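Local coordinates for endoglucanase (Ganoderma lucidum, PDB 5D8Z), which probably hydrolyses internal beta-1,4-glucosidic bonds of cellulose as a fungal endoglucanase of glycoside hydrolase family 5, built on a TIM barrel, at residues Ser177-Ala180 with Ala181-Ile185; Ala262-Leu265 with Arg266-Arg270. All coordinates share one frame; numbering follows the deposited sequence.

Contact 1 of 2, residues Ser177-Ala180 with Ala181-Ile185; sequences SVQA and AVTAI
Helix 171-187, the outer helix of the beta-alpha-beta crossover from strand 157-160 to strand 194-198 in the TIM barrel, carries Q179 and T183 one turn apart, joined by their side chains as well as their backbones. NE2 of Q179 donates to OG1 of T183 at 3.1 Å, the hydroxyl lying only 8° out of the amide plane, and the N-H points at it with an angle of 154°. The Q179 chain leaves with CG anti to the backbone N (chi1 -179°), and the bend at chi2 carries the amide forward to the T183 hydroxyl, one turn on. T183 meets it with OG1 set beside its own backbone N, where the hydroxyl also comes within 3.2 Å of Q179 O. The same NE2 has its strongest partner in the carbonyl of T221, beyond the helix. Beneath, the backbone runs as regular alpha-helix: T183 N binds Q179 O at 2.9 Å, V182 N binds V178 O and A184 N binds A180 O. V182 CG2 makes an apolar contact with V178 CG1 at 4.3 Å. V182 and I185 pack on I195 of the next barrel strand, whereas A181 and I185 touch W144 of helix 137-149. The segment thus divides by chemistry: small and branched apolar side chains press on strand and neighbouring helix, while on the partly exposed side one amide nitrogen bridges a hydroxyl of its own helix and the carbonyl of T221, which is likely to restrict rotation of the amide.

Contact 2 of 2, residues Ala262-Leu265 with Arg266-Arg270; sequences AEWL and RCNGR
With CG anti to the backbone N (chi1 -168°), the W264 indole swings toward the C-terminal end of helix 254-267, while N268, its CG beside its own backbone N, drops its amide over one face of that indole. ND2 of N268 sits 3.1 Å above the ring plane, its closest ring atom being CE2, and the amide and ring planes lie 23° apart; CB of N268 adds a CH-pi contact, 4.2 Å from the centroid of the six-membered ring. The same ND2 donates an almost straight bond (178°) to W264 O at 2.9 Å, with that oxygen in the plane of the amide. N268 N makes a weak second bond to W264 O. OD1 of N268 is held by K218, and the indole also rests on A214 and D215 of helix 213-218. G269 then takes positive phi in a Schellman motif that ends the helix, and R270 N closes on L265 O at 3.1 Å. R266 runs back along the helix, its NH1 4.0 Å from A262 CB, and its guanidinium makes a salt bridge with D301. An alanine at W264 would keep the carbonyl but is likely to leave the N268 amide without the indole beneath it and open a gap beside helix 213-218. The helix thus ends on a side chain as well as on backbone bonds: one asparagine amide satisfies a last-turn carbonyl and lies on the ring of the residue that supplies it, with K218 bonded to the other end of the amide.

Contacts 1 and 2 occupy two different outer helices of the same TIM barrel, contact 1 within helix 171-187 and contact 2 at the C-terminal end of helix 254-267. Their centres are 23 Å apart, with nearest atoms about 9 Å from each other and no touch. The ground between them includes helix 213-218, which W264 and R270 touch, and the loop residues V220 and T221 just after it, which meet Q179. The bound glycan is contacted by other residues, among them E164, W202, Y237 and E276; no residue of the glycan pocket belongs to either contact. Both sit on helices outside the parallel barrel, with centres 17 and 21 Å from the centre of the chain.

Contact 1 of 2, residues Ser177-Ala180 with Ala181-Ile185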
ATOM      1  N   SER A 177       9.954  15.826  -1.624  1.00 37.05           N
ATOM      2  CA  SER A 177       8.518  15.787  -1.878  1.00 36.33           C
ATOM      3  C   SER A 177       7.783  15.065  -0.759  1.00 35.80           C
ATOM      4  O   SER A 177       6.705  15.466  -0.351  1.00 36.69           O
ATOM      5  CB  SER A 177       8.255  15.087  -3.202  1.00 36.59           C
ATOM      6  OG  SER A 177       8.981  15.714  -4.260  1.00 39.90           O
ATOM      7  N   VAL A 178       8.396  14.011  -0.242  1.00 36.19           N
ATOM      8  CA  VAL A 178       7.785  13.193   0.788  1.00 35.24           C
ATOM      9  C   VAL A 178       7.803  13.940   2.111  1.00 36.05           C
ATOM     10  O   VAL A 178       6.874  13.815   2.922  1.00 36.01           O
ATOM     11  CB  VAL A 178       8.531  11.867   0.946  1.00 36.33           C
ATOM     12  CG1 VAL A 178       7.938  11.085   2.098  1.00 36.36           C
ATOM     13  CG2 VAL A 178       8.506  11.059  -0.358  1.00 35.97           C
ATOM     14  N   GLN A 179       8.862  14.718   2.333  1.00 34.73           N
ATOM     15  CA  GLN A 179       8.916  15.561   3.502  1.00 33.17           C
ATOM     16  C   GLN A 179       7.730  16.498   3.447  1.00 32.07           C
ATOM     17  O   GLN A 179       6.984  16.701   4.406  1.00 30.36           O
ATOM     18  CB  GLN A 179      10.212  16.352   3.487  1.00 34.56           C
ATOM     19  CG  GLN A 179      10.396  17.273   4.686  1.00 36.05           C
ATOM     20  CD  GLN A 179      10.389  16.510   5.983  1.00 33.74           C
ATOM     21  OE1 GLN A 179      11.277  15.731   6.231  1.00 35.19           O
ATOM     22  NE2 GLN A 179       9.362  16.693   6.779  1.00 33.60           N
ATOM     23  N   ALA A 180       7.538  17.076   2.289  1.00 33.34           N
ATOM     24  CA  ALA A 180       6.488  18.043   2.182  1.00 37.47           C
ATOM     25  C   ALA A 180       5.142  17.433   2.586  1.00 38.43           C
ATOM     26  O   ALA A 180       4.344  18.075   3.298  1.00 43.85           O
ATOM     27  CB  ALA A 180       6.435  18.604   0.780  1.00 38.50           C
ATOM     28  N   ALA A 181       4.882  16.207   2.133  1.00 34.79           N
ATOM     29  CA  ALA A 181       3.620  15.527   2.493  1.00 33.00           C
ATOM     30  C   ALA A 181       3.546  15.268   3.997  1.00 30.05           C
ATOM     31  O   ALA A 181       2.545  15.584   4.644  1.00 26.19           O
ATOM     32  CB  ALA A 181       3.488  14.224   1.734  1.00 32.80           C
ATOM     33  N   VAL A 182       4.626  14.728   4.556  1.00 27.07           N
ATOM     34  CA  VAL A 182       4.639  14.425   5.972  1.00 27.66           C
ATOM     35  C   VAL A 182       4.274  15.667   6.759  1.00 31.46           C
ATOM     36  O   VAL A 182       3.325  15.673   7.575  1.00 35.85           O
ATOM     37  CB  VAL A 182       6.017  14.017   6.466  1.00 27.27           C
ATOM     38  CG1 VAL A 182       5.987  13.986   7.983  1.00 26.91           C
ATOM     39  CG2 VAL A 182       6.494  12.682   5.854  1.00 26.15           C
ATOM     40  N   THR A 183       5.013  16.741   6.497  1.00 30.82           N
ATOM     41  CA  THR A 183       4.743  17.988   7.163  1.00 29.60           C
ATOM     42  C   THR A 183       3.301  18.414   6.965  1.00 30.19           C
ATOM     43  O   THR A 183       2.648  18.854   7.896  1.00 28.15           O
ATOM     44  CB  THR A 183       5.680  19.082   6.655  1.00 30.62           C
ATOM     45  OG1 THR A 183       7.027  18.718   6.952  1.00 29.97           O
ATOM     46  CG2 THR A 183       5.357  20.409   7.327  1.00 29.79           C
ATOM     47  N   ALA A 184       2.778  18.282   5.752  1.00 33.62           N
ATOM     48  CA  ALA A 184       1.372  18.622   5.561  1.00 36.64           C
ATOM     49  C   ALA A 184       0.532  17.765   6.485  1.00 37.60           C
ATOM     50  O   ALA A 184      -0.379  18.274   7.143  1.00 43.89           O
ATOM     51  CB  ALA A 184       0.930  18.448   4.115  1.00 35.69           C
ATOM     52  N   ILE A 185       0.853  16.477   6.560  1.00 37.32           N
ATOM     53  CA  ILE A 185      -0.000  15.521   7.302  1.00 41.05           C
ATOM     54  C   ILE A 185      -0.049  15.807   8.827  1.00 40.24           C
ATOM     55  O   ILE A 185      -1.122  15.740   9.451  1.00 32.46           O
ATOM     56  CB  ILE A 185       0.437  14.056   7.056  1.00 38.55           C
ATOM     57  CG1 ILE A 185       0.094  13.625   5.630  1.00 37.09           C
ATOM     58  CG2 ILE A 185      -0.251  13.124   8.018  1.00 39.23           C
ATOM     59  CD1 ILE A 185       0.868  12.415   5.137  1.00 36.00           C
TER

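Contact 2 of 2, residues Ala262-Leu265 with Arg266-Arg270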
ATOM      1  N   ALA A 262      16.758  -6.198   6.470  1.00 45.26           N
ATOM      2  CA  ALA A 262      16.691  -6.224   7.941  1.00 49.78           C
ATOM      3  C   ALA A 262      17.995  -5.812   8.610  1.00 48.93           C
ATOM      4  O   ALA A 262      17.981  -5.088   9.606  1.00 44.13           O
ATOM      5  CB  ALA A 262      16.289  -7.604   8.434  1.00 50.51           C
ATOM      6  N   GLU A 263      19.118  -6.284   8.076  1.00 52.76           N
ATOM      7  CA  GLU A 263      20.414  -5.906   8.622  1.00 53.87           C
ATOM      8  C   GLU A 263      20.459  -4.416   8.626  1.00 53.60           C
ATOM      9  O   GLU A 263      20.644  -3.811   9.683  1.00 60.62           O
ATOM     10  CB  GLU A 263      21.559  -6.420   7.779  1.00 58.48           C
ATOM     11  CG  GLU A 263      21.843  -7.892   7.948  1.00 66.91           C
ATOM     12  CD  GLU A 263      22.767  -8.402   6.854  1.00 82.50           C
ATOM     13  OE1 GLU A 263      23.300  -7.557   6.093  1.00 84.70           O
ATOM     14  OE2 GLU A 263      22.950  -9.641   6.748  1.00 94.31           O
ATOM     15  N   TRP A 264      20.244  -3.822   7.450  1.00 50.35           N
ATOM     16  CA  TRP A 264      20.268  -2.369   7.332  1.00 45.35           C
ATOM     17  C   TRP A 264      19.264  -1.735   8.298  1.00 39.91           C
ATOM     18  O   TRP A 264      19.598  -0.844   9.061  1.00 38.14           O
ATOM     19  CB  TRP A 264      20.010  -1.900   5.883  1.00 45.35           C
ATOM     20  CG  TRP A 264      20.316  -0.448   5.754  1.00 43.22           C
ATOM     21  CD1 TRP A 264      21.518   0.098   5.403  1.00 46.09           C
ATOM     22  CD2 TRP A 264      19.452   0.649   6.066  1.00 39.26           C
ATOM     23  NE1 TRP A 264      21.447   1.470   5.456  1.00 44.45           N
ATOM     24  CE2 TRP A 264      20.193   1.832   5.878  1.00 41.17           C
ATOM     25  CE3 TRP A 264      18.129   0.748   6.485  1.00 40.28           C
ATOM     26  CZ2 TRP A 264      19.648   3.103   6.083  1.00 39.98           C
ATOM     27  CZ3 TRP A 264      17.581   2.017   6.696  1.00 40.42           C
ATOM     28  CH2 TRP A 264      18.341   3.174   6.492  1.00 40.00           C
ATOM     29  N   LEU A 265      18.030  -2.200   8.262  1.00 39.72           N
ATOM     30  CA  LEU A 265      16.992  -1.616   9.108  1.00 42.11           C
ATOM     31  C   LEU A 265      17.298  -1.642  10.599  1.00 42.84           C
ATOM     32  O   LEU A 265      16.855  -0.757  11.349  1.00 39.16           O
ATOM     33  CB  LEU A 265      15.670  -2.343   8.899  1.00 41.75           C
ATOM     34  CG  LEU A 265      14.942  -1.922   7.638  1.00 43.95           C
ATOM     35  CD1 LEU A 265      13.818  -2.897   7.410  1.00 45.32           C
ATOM     36  CD2 LEU A 265      14.374  -0.520   7.762  1.00 47.13           C
ATOM     37  N   ARG A 266      18.014  -2.676  11.032  1.00 43.95           N
ATOM     38  CA  ARG A 266      18.206  -2.931  12.458  1.00 48.12           C
ATOM     39  C   ARG A 266      19.212  -1.935  13.022  1.00 47.00           C
ATOM     40  O   ARG A 266      18.926  -1.148  13.953  1.00 44.56           O
ATOM     41  CB  ARG A 266      18.692  -4.365  12.641  1.00 49.43           C
ATOM     42  CG  ARG A 266      18.662  -4.893  14.052  1.00 50.51           C
ATOM     43  CD  ARG A 266      18.780  -6.414  14.017  1.00 51.12           C
ATOM     44  NE  ARG A 266      17.472  -7.073  13.908  1.00 53.48           N
ATOM     45  CZ  ARG A 266      17.120  -7.973  12.986  1.00 53.11           C
ATOM     46  NH1 ARG A 266      17.954  -8.366  12.035  1.00 51.58           N
ATOM     47  NH2 ARG A 266      15.902  -8.497  13.014  1.00 54.16           N
ATOM     48  N   CYS A 267      20.378  -1.921  12.397  1.00 45.39           N
ATOM     49  CA  CYS A 267      21.433  -1.094  12.885  1.00 45.85           C
ATOM     50  C   CYS A 267      21.051   0.388  12.824  1.00 43.59           C
ATOM     51  O   CYS A 267      21.530   1.175  13.651  1.00 44.62           O
ATOM     52  CB  CYS A 267      22.713  -1.409  12.146  1.00 47.99           C
ATOM     53  SG  CYS A 267      22.775  -0.742  10.487  1.00 52.84           S
ATOM     54  N   ASN A 268      20.147   0.761  11.913  1.00 40.49           N
ATOM     55  CA  ASN A 268      19.671   2.162  11.839  1.00 38.91           C
ATOM     56  C   ASN A 268      18.496   2.518  12.730  1.00 39.49           C
ATOM     57  O   ASN A 268      18.152   3.706  12.838  1.00 41.70           O
ATOM     58  CB  ASN A 268      19.357   2.559  10.403  1.00 38.21           C
ATOM     59  CG  ASN A 268      20.617   2.735   9.566  1.00 37.92           C
ATOM     60  OD1 ASN A 268      21.212   3.820   9.531  1.00 33.66           O
ATOM     61  ND2 ASN A 268      21.031   1.662   8.888  1.00 36.35           N
ATOM     62  N   GLY A 269      17.886   1.517  13.376  1.00 39.60           N
ATOM     63  CA  GLY A 269      16.806   1.764  14.345  1.00 37.79           C
ATOM     64  C   GLY A 269      15.515   2.181  13.676  1.00 38.63           C
ATOM     65  O   GLY A 269      14.734   2.980  14.203  1.00 36.77           O
ATOM     66  N   ARG A 270      15.295   1.608  12.508  1.00 40.10           N
ATOM     67  CA  ARG A 270      14.190   1.977  11.668  1.00 46.28           C
ATOM     68  C   ARG A 270      13.416   0.744  11.212  1.00 47.66           C
ATOM     69  O   ARG A 270      13.942  -0.360  11.183  1.00 51.77           O
ATOM     70  CB  ARG A 270      14.705   2.759  10.450  1.00 45.27           C
ATOM     71  CG  ARG A 270      15.236   4.138  10.776  1.00 46.39           C
ATOM     72  CD  ARG A 270      14.260   4.991  11.606  1.00 48.92           C
ATOM     73  NE  ARG A 270      13.147   5.588  10.863  1.00 52.40           N
ATOM     74  CZ  ARG A 270      13.249   6.630  10.028  1.00 54.90           C
ATOM     75  NH1 ARG A 270      14.425   7.215   9.765  1.00 56.21           N
ATOM     76  NH2 ARG A 270      12.159   7.097   9.436  1.00 55.13           N
TER